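Long-range contacts in N-acetyltransferase domain-containing protein (Pyrococcus horikoshii, PDB 1WWZ), which binds acetyl-coenzyme A and is probably an acyltransferase whose acceptor is not known: residues 83-88 and 118-123; 71-75 and 113-118; 23-29 and 90-96. Residues are numbered along the deposited sequence.

Contact 1 of 3, residues 83-88 and 118-123; sequences RIVGAI and NDTIEL. With ACO (acetyl coenzyme *a), chain C.
Strand 83-88 and strand 120-123 run parallel, their short axes 4.4 Å apart at closest and inclined by 51°. The register pairs Gly86 with Ile121 (CA-CA 4.4 Å) and Ala87 with Glu122 (4.8 Å). Three backbone bonds hold it: Gly86 N to Thr120 O (2.8 Å), Glu122 N to Gly86 O (2.8 Å) and Ile88 N to Glu122 O (3.2 Å). With helix 102-115 between them, the strands form a beta-alpha-beta unit of the GNAT fold. Ile121 (mt) and Ile88 (mt) meet at CG2 and CG1 (4.1 Å), beneath that helix; Ile88 CD1 touches Leu123 CD2 at 3.9 Å. Asn118 ND2 hydrogen-bonds to Lys74 O; its OD1 lies 3.2 Å from Gly86 CA, and a CB there would collide with it. At the outer end Arg83 NH2 makes a salt bridge to Asp119 OD1 (3.2 Å), which also accepts from Thr120 OG1 (2.6 Å). The contact thus runs from a salt bridge to the acetyl end of the pocket, where Ile88 O (3.4 Å) and Leu123 CB (4.0 Å) approach CH3 of acetyl-CoA.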
loop_
_atom_site.group_PDB
_atom_site.type_symbol
_atom_site.label_atom_id
_atom_site.label_comp_id
_atom_site.label_asym_id
_atom_site.label_seq_id
_atom_site.Cartn_x
_atom_site.Cartn_y
_atom_site.Cartn_z
ATOM N N ARG A 83 21.320 5.995 -15.520
ATOM C CA ARG A 83 20.376 5.165 -16.257
ATOM C C ARG A 83 18.931 5.533 -15.938
ATOM O O ARG A 83 18.671 6.388 -15.093
ATOM C CB ARG A 83 20.616 3.691 -15.924
ATOM C CG ARG A 83 20.446 3.369 -14.450
ATOM C CD ARG A 83 21.086 2.038 -14.092
ATOM N NE ARG A 83 20.963 1.758 -12.663
ATOM C CZ ARG A 83 19.891 1.210 -12.103
ATOM N NH1 ARG A 83 18.855 0.880 -12.856
ATOM N NH2 ARG A 83 19.848 0.992 -10.794
ATOM N N ILE A 84 17.994 4.889 -16.624
ATOM C CA ILE A 84 16.576 5.138 -16.403
ATOM C C ILE A 84 16.165 4.586 -15.043
ATOM O O ILE A 84 16.499 3.452 -14.699
ATOM C CB ILE A 84 15.702 4.454 -17.487
ATOM C CG1 ILE A 84 15.975 5.085 -18.853
ATOM C CG2 ILE A 84 14.223 4.556 -17.114
ATOM C CD1 ILE A 84 15.679 6.562 -18.915
ATOM N N VAL A 85 15.445 5.394 -14.271
ATOM C CA VAL A 85 14.972 4.972 -12.956
ATOM C C VAL A 85 13.553 5.482 -12.764
ATOM O O VAL A 85 13.012 6.183 -13.624
ATOM C CB VAL A 85 15.852 5.549 -11.806
ATOM C CG1 VAL A 85 17.288 5.084 -11.954
ATOM C CG2 VAL A 85 15.772 7.073 -11.796
ATOM N N GLY A 86 12.943 5.113 -11.644
ATOM C CA GLY A 86 11.606 5.587 -11.357
ATOM C C GLY A 86 11.794 6.872 -10.580
ATOM O O GLY A 86 12.829 7.066 -9.944
ATOM N N ALA A 87 10.816 7.765 -10.642
ATOM C CA ALA A 87 10.927 9.021 -9.917
ATOM C C ALA A 87 9.580 9.473 -9.404
ATOM O O ALA A 87 8.548 9.102 -9.951
ATOM C CB ALA A 87 11.518 10.104 -10.829
ATOM N N ILE A 88 9.602 10.255 -8.328
ATOM C CA ILE A 88 8.397 10.840 -7.761
ATOM C C ILE A 88 8.617 12.328 -8.007
ATOM O O ILE A 88 9.525 12.916 -7.428
ATOM C CB ILE A 88 8.278 10.588 -6.235
ATOM C CG1 ILE A 88 8.231 9.081 -5.952
ATOM C CG2 ILE A 88 7.016 11.267 -5.700
ATOM C CD1 ILE A 88 8.114 8.710 -4.468
ATOM N N ASN A 118 10.774 -0.188 -12.537
ATOM C CA ASN A 118 12.104 0.193 -12.075
ATOM C C ASN A 118 12.576 -0.509 -10.810
ATOM O O ASN A 118 11.777 -0.819 -9.932
ATOM C CB ASN A 118 12.139 1.707 -11.838
ATOM C CG ASN A 118 11.278 2.475 -12.830
ATOM O OD1 ASN A 118 10.188 2.950 -12.491
ATOM N ND2 ASN A 118 11.759 2.596 -14.062
ATOM N N ASP A 119 13.883 -0.746 -10.721
ATOM C CA ASP A 119 14.466 -1.382 -9.543
ATOM C C ASP A 119 15.023 -0.291 -8.638
ATOM O O ASP A 119 15.637 -0.568 -7.608
ATOM C CB ASP A 119 15.601 -2.343 -9.933
ATOM C CG ASP A 119 16.752 -1.646 -10.653
ATOM O OD1 ASP A 119 17.087 -0.499 -10.294
ATOM O OD2 ASP A 119 17.339 -2.256 -11.571
ATOM N N THR A 120 14.801 0.957 -9.041
ATOM C CA THR A 120 15.283 2.107 -8.290
ATOM C C THR A 120 14.303 3.268 -8.417
ATOM O O THR A 120 13.765 3.515 -9.496
ATOM C CB THR A 120 16.649 2.573 -8.827
ATOM O OG1 THR A 120 17.585 1.494 -8.752
ATOM C CG2 THR A 120 17.171 3.739 -8.017
ATOM N N ILE A 121 14.063 3.965 -7.310
ATOM C CA ILE A 121 13.171 5.119 -7.313
ATOM C C ILE A 121 13.931 6.295 -6.713
ATOM O O ILE A 121 14.478 6.203 -5.615
ATOM C CB ILE A 121 11.892 4.864 -6.495
ATOM C CG1 ILE A 121 11.133 3.671 -7.084
ATOM C CG2 ILE A 121 10.997 6.111 -6.523
ATOM C CD1 ILE A 121 9.929 3.245 -6.274
ATOM N N GLU A 122 13.960 7.400 -7.449
ATOM C CA GLU A 122 14.678 8.597 -7.027
ATOM C C GLU A 122 13.739 9.779 -6.797
ATOM O O GLU A 122 12.687 9.882 -7.432
ATOM C CB GLU A 122 15.716 8.942 -8.103
ATOM C CG GLU A 122 16.528 10.203 -7.872
ATOM C CD GLU A 122 17.478 10.468 -9.028
ATOM O OE1 GLU A 122 18.608 9.932 -9.023
ATOM O OE2 GLU A 122 17.085 11.200 -9.960
ATOM N N LEU A 123 14.118 10.665 -5.881
ATOM C CA LEU A 123 13.315 11.849 -5.594
ATOM C C LEU A 123 14.157 12.928 -4.934
ATOM O O LEU A 123 15.231 12.655 -4.396
ATOM C CB LEU A 123 12.130 11.494 -4.679
ATOM C CG LEU A 123 12.470 11.009 -3.262
ATOM C CD1 LEU A 123 12.744 12.213 -2.356
ATOM C CD2 LEU A 123 11.309 10.198 -2.695
HETATM N N1A ACO C . 6.383 14.921 11.011
HETATM C C2A ACO C . 6.780 13.678 11.286
HETATM N N3A ACO C . 6.451 12.550 10.590
HETATM C C4A ACO C . 5.609 12.809 9.496
HETATM C C5A ACO C . 5.149 14.064 9.151
HETATM C C6A ACO C . 5.572 15.184 9.977
HETATM N N6A ACO C . 5.166 16.435 9.736
HETATM N N7A ACO C . 4.328 13.984 8.031
HETATM C C8A ACO C . 4.321 12.714 7.730
HETATM N N9A ACO C . 5.089 11.922 8.579
HETATM C C1B ACO C . 5.311 10.486 8.558
HETATM C C2B ACO C . 4.698 9.726 9.745
HETATM O O2B ACO C . 5.495 8.540 9.941
HETATM C C3B ACO C . 3.232 9.511 9.280
HETATM O O3B ACO C . 2.756 8.335 9.964
HETATM P P3B ACO C . 1.973 8.297 11.368
HETATM O O7A ACO C . 2.959 8.868 12.342
HETATM O O8A ACO C . 1.703 6.889 11.613
HETATM O O9A ACO C . 0.754 9.119 11.198
HETATM C C4B ACO C . 3.395 9.245 7.807
HETATM O O4B ACO C . 4.681 9.844 7.479
HETATM C C5B ACO C . 2.416 9.962 6.902
HETATM O O5B ACO C . 1.068 9.890 7.332
HETATM P P1A ACO C . -0.069 10.420 6.356
HETATM O O1A ACO C . -1.205 10.822 7.184
HETATM O O2A ACO C . -0.317 9.357 5.303
HETATM O O3A ACO C . 0.629 11.810 5.835
HETATM P P2A ACO C . 0.054 12.830 4.825
HETATM O O4A ACO C . 0.068 14.107 5.565
HETATM O O5A ACO C . -1.256 12.306 4.355
HETATM O O6A ACO C . 1.042 12.873 3.624
HETATM C CBP ACO C . 2.791 14.445 2.778
HETATM C CCP ACO C . 2.473 13.303 3.713
HETATM C CDP ACO C . 4.331 14.704 2.900
HETATM C CEP ACO C . 2.395 14.070 1.332
HETATM C CAP ACO C . 1.953 15.697 3.244
HETATM O OAP ACO C . 2.349 16.059 4.564
HETATM C C9P ACO C . 2.105 16.970 2.371
HETATM O O9P ACO C . 1.343 17.204 1.442
HETATM N N8P ACO C . 3.142 17.810 2.689
HETATM C C7P ACO C . 3.449 19.067 1.962
HETATM C C6P ACO C . 4.052 18.851 0.559
HETATM C C5P ACO C . 5.350 18.083 0.597
HETATM O O5P ACO C . 6.257 18.384 1.415
HETATM N N4P ACO C . 5.530 17.088 -0.258
HETATM C C3P ACO C . 6.619 16.146 -0.534
HETATM C C2P ACO C . 7.595 16.925 -1.420
HETATM S S1P ACO C . 8.995 15.758 -1.857
HETATM C C ACO C . 8.542 15.302 -3.247
HETATM O O ACO C . 7.467 15.649 -3.925
HETATM C CH3 ACO C . 9.258 14.249 -4.295
HETATM O O HOH W 1 14.446 1.628 -14.604
#

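Contact 2 of 3, residues 71-75 and 113-118; sequences VCDKD and FLGKYN
CD of Lys74 sits over one face of the Tyr117 ring, 3.4 Å from the ring centroid and only 3° off the normal, a nearly ideal CH-pi contact. This pairing closes one edge of a helix-on-sheet interface in the GNAT fold, where the C-terminal end of helix 102-115 and the turn after it meet strand 65-78. Segment 71-75 is extended through Asp73; the chain then turns a corner at Lys74 (phi/psi -82/-5) and Asp75, and Asp73 OD1 accepts from Asp75 N at 2.8 Å in an Asx turn. Opposite, Phe113 and Leu114 are helical, and Tyr117 N and Asn118 N both donate to Leu114 O (2.9 and 2.8 Å) before Asn118 becomes extended (-122/147). The backbones come closest at Lys74 and Leu114, whose CA atoms are 5.7 Å apart.

Cys72 (m) points at the helix, placing CB 3.9 Å from Phe113 CD2 and 4.0 Å from Leu114 CG. Phe113 (t) also packs edge-to-face against Phe58 of strand 57-62. Leu114 (mt) brings CD2 to 3.6 Å from Asp73 C and 4.0 Å from Lys74 CB, so its CD2 packs against the chain where it turns. Lys74 takes a p rotamer and then runs almost fully extended to CE, which carries it past Tyr117; its NZ forms a salt bridge with Asp55 and is 5.6 Å from the Tyr117 ring centroid, at most a weak cation-pi attraction. Polar closure comes from Asn118 (chi1 -35°), whose ND2 donates to Lys74 O at 2.9 Å with an angle of 170°.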
loop_
_atom_site.group_PDB
_atom_site.type_symbol
_atom_site.label_atom_id
_atom_site.label_comp_id
_atom_site.label_asym_id
_atom_site.label_seq_id
_atom_site.Cartn_x
_atom_site.Cartn_y
_atom_site.Cartn_z
ATOM N N VAL A 71 2.837 12.003 -8.270
ATOM C CA VAL A 71 3.223 11.859 -9.668
ATOM C C VAL A 71 4.386 10.889 -9.754
ATOM O O VAL A 71 5.478 11.185 -9.279
ATOM C CB VAL A 71 3.637 13.222 -10.249
ATOM C CG1 VAL A 71 4.051 13.074 -11.707
ATOM C CG2 VAL A 71 2.475 14.201 -10.116
ATOM N N CYS A 72 4.128 9.734 -10.360
ATOM C CA CYS A 72 5.118 8.667 -10.492
ATOM C C CYS A 72 5.591 8.527 -11.936
ATOM O O CYS A 72 4.787 8.305 -12.837
ATOM C CB CYS A 72 4.496 7.355 -10.019
ATOM S SG CYS A 72 3.490 7.549 -8.519
ATOM N N ASP A 73 6.897 8.647 -12.144
ATOM C CA ASP A 73 7.483 8.563 -13.480
ATOM C C ASP A 73 8.284 7.274 -13.648
ATOM O O ASP A 73 9.346 7.126 -13.053
ATOM C CB ASP A 73 8.408 9.763 -13.702
ATOM C CG ASP A 73 8.744 9.986 -15.166
ATOM O OD1 ASP A 73 8.739 9.005 -15.939
ATOM O OD2 ASP A 73 9.024 11.146 -15.535
ATOM N N LYS A 74 7.789 6.355 -14.471
ATOM C CA LYS A 74 8.487 5.089 -14.691
ATOM C C LYS A 74 9.609 5.245 -15.712
ATOM O O LYS A 74 10.370 4.309 -15.953
ATOM C CB LYS A 74 7.501 4.023 -15.187
ATOM C CG LYS A 74 6.922 4.313 -16.567
ATOM C CD LYS A 74 6.001 3.196 -17.038
ATOM C CE LYS A 74 5.611 3.373 -18.503
ATOM N NZ LYS A 74 4.872 4.646 -18.759
ATOM N N ASP A 75 9.717 6.431 -16.301
ATOM C CA ASP A 75 10.726 6.677 -17.324
ATOM C C ASP A 75 11.573 7.921 -17.064
ATOM O O ASP A 75 11.606 8.846 -17.876
ATOM C CB ASP A 75 10.025 6.774 -18.683
ATOM C CG ASP A 75 10.990 6.980 -19.831
ATOM O OD1 ASP A 75 12.045 6.314 -19.849
ATOM O OD2 ASP A 75 10.678 7.799 -20.723
ATOM N N PHE A 113 3.205 0.732 -8.291
ATOM C CA PHE A 113 3.193 1.086 -9.707
ATOM C C PHE A 113 4.602 1.063 -10.305
ATOM O O PHE A 113 4.854 0.373 -11.291
ATOM C CB PHE A 113 2.584 2.478 -9.896
ATOM C CG PHE A 113 2.645 2.983 -11.311
ATOM C CD1 PHE A 113 1.841 2.425 -12.301
ATOM C CD2 PHE A 113 3.517 4.012 -11.660
ATOM C CE1 PHE A 113 1.904 2.882 -13.616
ATOM C CE2 PHE A 113 3.588 4.478 -12.975
ATOM C CZ PHE A 113 2.781 3.912 -13.953
ATOM N N LEU A 114 5.521 1.816 -9.705
ATOM C CA LEU A 114 6.889 1.889 -10.206
ATOM C C LEU A 114 7.659 0.575 -10.094
ATOM O O LEU A 114 8.572 0.314 -10.883
ATOM C CB LEU A 114 7.653 3.003 -9.484
ATOM C CG LEU A 114 7.145 4.425 -9.753
ATOM C CD1 LEU A 114 7.947 5.439 -8.932
ATOM C CD2 LEU A 114 7.267 4.731 -11.243
ATOM N N GLY A 115 7.284 -0.243 -9.115
ATOM C CA GLY A 115 7.947 -1.519 -8.907
ATOM C C GLY A 115 7.878 -2.465 -10.092
ATOM O O GLY A 115 8.696 -3.376 -10.208
ATOM N N LYS A 116 6.909 -2.262 -10.975
ATOM C CA LYS A 116 6.776 -3.120 -12.140
ATOM C C LYS A 116 7.765 -2.735 -13.230
ATOM O O LYS A 116 8.086 -3.543 -14.103
ATOM C CB LYS A 116 5.363 -3.020 -12.719
ATOM C CG LYS A 116 5.163 -3.871 -13.963
ATOM C CD LYS A 116 3.826 -3.601 -14.626
ATOM C CE LYS A 116 3.487 -4.685 -15.642
ATOM N NZ LYS A 116 4.504 -4.810 -16.723
ATOM N N TYR A 117 8.258 -1.504 -13.163
ATOM C CA TYR A 117 9.169 -0.988 -14.179
ATOM C C TYR A 117 10.600 -0.693 -13.752
ATOM O O TYR A 117 11.538 -0.910 -14.520
ATOM C CB TYR A 117 8.582 0.297 -14.763
ATOM C CG TYR A 117 7.138 0.186 -15.184
ATOM C CD1 TYR A 117 6.784 -0.420 -16.386
ATOM C CD2 TYR A 117 6.118 0.698 -14.379
ATOM C CE1 TYR A 117 5.449 -0.511 -16.779
ATOM C CE2 TYR A 117 4.786 0.612 -14.761
ATOM C CZ TYR A 117 4.458 0.008 -15.962
ATOM O OH TYR A 117 3.140 -0.062 -16.349
ATOM N N ASN A 118 10.774 -0.188 -12.537
ATOM C CA ASN A 118 12.104 0.193 -12.075
ATOM C C ASN A 118 12.576 -0.509 -10.810
ATOM O O ASN A 118 11.777 -0.819 -9.932
ATOM C CB ASN A 118 12.139 1.707 -11.838
ATOM C CG ASN A 118 11.278 2.475 -12.830
ATOM O OD1 ASN A 118 10.188 2.950 -12.491
ATOM N ND2 ASN A 118 11.759 2.596 -14.062
#

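Contact 3 of 3, residues 23-29 and 90-96; sequences VYMSGYE and EFVVDKK. With ACO (acetyl coenzyme *a), chain C.
Val92 (p) sits under the last turn of helix 23-27, its CG2 3.6 Å from Gly27 CA and its CG1 4.3 Å from Val23 CG1. Helix and strand 90-93 cross at 76°, with axes 7.1 Å apart, and the closest CA pair is Gly27 and Lys95 (4.8 Å). A CB on Gly27 would clash with Val92 CG2. Lys95 N donates to Ser26 OG (t, 2.9 Å), while Asp94 OD1 accepts from Lys96 N (2.6 Å) in an Asx turn. Tyr28 OH and Phe91 N donate to Glu90 OE2 (2.6 and 2.8 Å), and a water joins Glu90 OE1 to Tyr24 OH, which also bonds Gly35. This is the cofactor cleft of the GNAT fold: acetyl-CoA N4P donates to Phe91 O and Val93 N to O9P, both at 2.7 Å, so the pantetheine continues the sheet's hydrogen bonding. One face of the Tyr28 ring covers C6P. Two backbone bonds thus hold the cofactor arm, while Glu90 OE2 stands 3.6 Å from the acetyl oxygen O.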
loop_
_atom_site.group_PDB
_atom_site.type_symbol
_atom_site.label_atom_id
_atom_site.label_comp_id
_atom_site.label_asym_id
_atom_site.label_seq_id
_atom_site.Cartn_x
_atom_site.Cartn_y
_atom_site.Cartn_z
ATOM N N VAL A 23 -5.269 21.719 -4.029
ATOM C CA VAL A 23 -4.648 20.746 -3.136
ATOM C C VAL A 23 -3.174 21.087 -2.945
ATOM O O VAL A 23 -2.653 21.064 -1.829
ATOM C CB VAL A 23 -4.756 19.310 -3.714
ATOM C CG1 VAL A 23 -3.863 18.356 -2.927
ATOM C CG2 VAL A 23 -6.201 18.841 -3.665
ATOM N N TYR A 24 -2.511 21.404 -4.050
ATOM C CA TYR A 24 -1.100 21.753 -4.029
ATOM C C TYR A 24 -0.855 22.993 -3.168
ATOM O O TYR A 24 0.006 22.987 -2.290
ATOM C CB TYR A 24 -0.624 22.006 -5.461
ATOM C CG TYR A 24 0.836 22.370 -5.590
ATOM C CD1 TYR A 24 1.776 21.431 -6.015
ATOM C CD2 TYR A 24 1.273 23.666 -5.320
ATOM C CE1 TYR A 24 3.116 21.780 -6.174
ATOM C CE2 TYR A 24 2.602 24.023 -5.473
ATOM C CZ TYR A 24 3.520 23.079 -5.901
ATOM O OH TYR A 24 4.832 23.442 -6.069
ATOM N N MET A 25 -1.616 24.053 -3.424
ATOM C CA MET A 25 -1.466 25.295 -2.667
ATOM C C MET A 25 -1.746 25.094 -1.179
ATOM O O MET A 25 -1.076 25.679 -0.323
ATOM C CB MET A 25 -2.406 26.372 -3.220
ATOM C CG MET A 25 -2.130 26.778 -4.660
ATOM S SD MET A 25 -0.433 27.320 -4.934
ATOM C CE MET A 25 -0.428 28.914 -4.078
ATOM N N SER A 26 -2.744 24.269 -0.879
ATOM C CA SER A 26 -3.114 23.979 0.500
ATOM C C SER A 26 -2.002 23.212 1.199
ATOM O O SER A 26 -1.581 23.564 2.299
ATOM C CB SER A 26 -4.405 23.156 0.532
ATOM O OG SER A 26 -4.661 22.658 1.837
ATOM N N GLY A 27 -1.519 22.162 0.546
ATOM C CA GLY A 27 -0.469 21.350 1.128
ATOM C C GLY A 27 0.880 22.027 1.261
ATOM O O GLY A 27 1.609 21.759 2.212
ATOM N N TYR A 28 1.227 22.895 0.314
ATOM C CA TYR A 28 2.515 23.579 0.367
ATOM C C TYR A 28 2.506 24.892 1.136
ATOM O O TYR A 28 3.505 25.615 1.145
ATOM C CB TYR A 28 3.057 23.832 -1.039
ATOM C CG TYR A 28 3.873 22.675 -1.572
ATOM C CD1 TYR A 28 3.324 21.762 -2.474
ATOM C CD2 TYR A 28 5.185 22.474 -1.142
ATOM C CE1 TYR A 28 4.064 20.674 -2.932
ATOM C CE2 TYR A 28 5.932 21.391 -1.594
ATOM C CZ TYR A 28 5.364 20.496 -2.487
ATOM O OH TYR A 28 6.096 19.418 -2.924
ATOM N N GLU A 29 1.385 25.199 1.777
ATOM C CA GLU A 29 1.284 26.427 2.552
ATOM C C GLU A 29 2.289 26.337 3.696
ATOM O O GLU A 29 2.240 25.406 4.505
ATOM C CB GLU A 29 -0.131 26.596 3.103
ATOM C CG GLU A 29 -0.401 27.972 3.700
ATOM C CD GLU A 29 -1.641 27.994 4.572
ATOM O OE1 GLU A 29 -1.701 27.185 5.523
ATOM O OE2 GLU A 29 -2.544 28.819 4.314
ATOM N N GLU A 90 6.110 14.798 -7.711
ATOM C CA GLU A 90 5.322 15.603 -6.792
ATOM C C GLU A 90 4.531 14.678 -5.880
ATOM O O GLU A 90 4.220 13.552 -6.249
ATOM C CB GLU A 90 4.379 16.527 -7.565
ATOM C CG GLU A 90 3.734 17.567 -6.668
ATOM C CD GLU A 90 4.755 18.254 -5.784
ATOM O OE1 GLU A 90 5.517 19.098 -6.300
ATOM O OE2 GLU A 90 4.811 17.934 -4.575
ATOM N N PHE A 91 4.201 15.168 -4.692
ATOM C CA PHE A 91 3.492 14.362 -3.708
ATOM C C PHE A 91 2.940 15.336 -2.677
ATOM O O PHE A 91 3.698 15.945 -1.926
ATOM C CB PHE A 91 4.503 13.399 -3.081
ATOM C CG PHE A 91 3.948 12.526 -1.996
ATOM C CD1 PHE A 91 2.611 12.148 -1.983
ATOM C CD2 PHE A 91 4.800 12.020 -1.017
ATOM C CE1 PHE A 91 2.129 11.273 -1.011
ATOM C CE2 PHE A 91 4.326 11.142 -0.039
ATOM C CZ PHE A 91 2.990 10.769 -0.039
ATOM N N VAL A 92 1.622 15.492 -2.642
ATOM C CA VAL A 92 1.042 16.441 -1.705
ATOM C C VAL A 92 -0.398 16.115 -1.342
ATOM O O VAL A 92 -1.168 15.609 -2.159
ATOM C CB VAL A 92 1.122 17.879 -2.283
ATOM C CG1 VAL A 92 0.394 17.944 -3.618
ATOM C CG2 VAL A 92 0.531 18.887 -1.302
ATOM N N VAL A 93 -0.749 16.408 -0.098
ATOM C CA VAL A 93 -2.092 16.162 0.398
ATOM C C VAL A 93 -2.639 17.450 1.003
ATOM O O VAL A 93 -1.910 18.180 1.670
ATOM C CB VAL A 93 -2.083 15.059 1.473
ATOM C CG1 VAL A 93 -3.457 14.940 2.113
ATOM C CG2 VAL A 93 -1.670 13.734 0.849
ATOM N N ASP A 94 -3.913 17.730 0.746
ATOM C CA ASP A 94 -4.567 18.917 1.288
ATOM C C ASP A 94 -4.262 19.005 2.779
ATOM O O ASP A 94 -4.359 18.012 3.498
ATOM C CB ASP A 94 -6.075 18.822 1.067
ATOM C CG ASP A 94 -6.824 20.024 1.605
ATOM O OD1 ASP A 94 -6.808 20.242 2.835
ATOM O OD2 ASP A 94 -7.426 20.753 0.795
ATOM N N LYS A 95 -3.887 20.193 3.241
ATOM C CA LYS A 95 -3.545 20.396 4.644
ATOM C C LYS A 95 -4.602 19.843 5.598
ATOM O O LYS A 95 -4.274 19.210 6.602
ATOM C CB LYS A 95 -3.330 21.888 4.915
ATOM C CG LYS A 95 -2.947 22.231 6.350
ATOM C CD LYS A 95 -1.689 21.496 6.809
ATOM C CE LYS A 95 -0.466 21.857 5.972
ATOM N NZ LYS A 95 -0.122 23.306 6.044
ATOM N N LYS A 96 -5.867 20.084 5.276
ATOM C CA LYS A 96 -6.970 19.625 6.111
ATOM C C LYS A 96 -7.097 18.106 6.155
ATOM O O LYS A 96 -7.707 17.555 7.073
ATOM C CB LYS A 96 -8.285 20.226 5.615
ATOM C CG LYS A 96 -8.316 21.745 5.639
ATOM C CD LYS A 96 -9.664 22.277 5.187
ATOM C CE LYS A 96 -9.712 23.795 5.261
ATOM N NZ LYS A 96 -11.069 24.320 4.928
HETATM N N1A ACO C . 6.383 14.921 11.011
HETATM C C2A ACO C . 6.780 13.678 11.286
HETATM N N3A ACO C . 6.451 12.550 10.590
HETATM C C4A ACO C . 5.609 12.809 9.496
HETATM C C5A ACO C . 5.149 14.064 9.151
HETATM C C6A ACO C . 5.572 15.184 9.977
HETATM N N6A ACO C . 5.166 16.435 9.736
HETATM N N7A ACO C . 4.328 13.984 8.031
HETATM C C8A ACO C . 4.321 12.714 7.730
HETATM N N9A ACO C . 5.089 11.922 8.579
HETATM C C1B ACO C . 5.311 10.486 8.558
HETATM C C2B ACO C . 4.698 9.726 9.745
HETATM O O2B ACO C . 5.495 8.540 9.941
HETATM C C3B ACO C . 3.232 9.511 9.280
HETATM O O3B ACO C . 2.756 8.335 9.964
HETATM P P3B ACO C . 1.973 8.297 11.368
HETATM O O7A ACO C . 2.959 8.868 12.342
HETATM O O8A ACO C . 1.703 6.889 11.613
HETATM O O9A ACO C . 0.754 9.119 11.198
HETATM C C4B ACO C . 3.395 9.245 7.807
HETATM O O4B ACO C . 4.681 9.844 7.479
HETATM C C5B ACO C . 2.416 9.962 6.902
HETATM O O5B ACO C . 1.068 9.890 7.332
HETATM P P1A ACO C . -0.069 10.420 6.356
HETATM O O1A ACO C . -1.205 10.822 7.184
HETATM O O2A ACO C . -0.317 9.357 5.303
HETATM O O3A ACO C . 0.629 11.810 5.835
HETATM P P2A ACO C . 0.054 12.830 4.825
HETATM O O4A ACO C . 0.068 14.107 5.565
HETATM O O5A ACO C . -1.256 12.306 4.355
HETATM O O6A ACO C . 1.042 12.873 3.624
HETATM C CBP ACO C . 2.791 14.445 2.778
HETATM C CCP ACO C . 2.473 13.303 3.713
HETATM C CDP ACO C . 4.331 14.704 2.900
HETATM C CEP ACO C . 2.395 14.070 1.332
HETATM C CAP ACO C . 1.953 15.697 3.244
HETATM O OAP ACO C . 2.349 16.059 4.564
HETATM C C9P ACO C . 2.105 16.970 2.371
HETATM O O9P ACO C . 1.343 17.204 1.442
HETATM N N8P ACO C . 3.142 17.810 2.689
HETATM C C7P ACO C . 3.449 19.067 1.962
HETATM C C6P ACO C . 4.052 18.851 0.559
HETATM C C5P ACO C . 5.350 18.083 0.597
HETATM O O5P ACO C . 6.257 18.384 1.415
HETATM N N4P ACO C . 5.530 17.088 -0.258
HETATM C C3P ACO C . 6.619 16.146 -0.534
HETATM C C2P ACO C . 7.595 16.925 -1.420
HETATM S S1P ACO C . 8.995 15.758 -1.857
HETATM C C ACO C . 8.542 15.302 -3.247
HETATM O O ACO C . 7.467 15.649 -3.925
HETATM C CH3 ACO C . 9.258 14.249 -4.295
HETATM O O HOH W 2 6.783 21.537 -6.026
HETATM O O HOH W 3 -7.314 23.012 2.505
#

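All three contacts belong to one mixed sheet and the helices on it. Contacts 1 and 2 adjoin, with centres about 7 Å apart; they share Asn118, and Asp73 N and Ala87 O probably hydrogen-bond. The centre of contact 3 is about 23 Å from that of contact 1 and about 22 Å from that of contact 2, yet Val71 N and Glu90 O probably hydrogen-bond. Along the chain every pair of contacts interleaves. Contact 2 joins helix 102-115 to strand 65-78, the neighbour of strand 83-93. That strand serves contacts 1 and 3, which reach acetyl-CoA at the acetyl methyl and along the pantetheine up to the acetyl oxygen; it thus runs from the helix-covered sheet to the cofactor site.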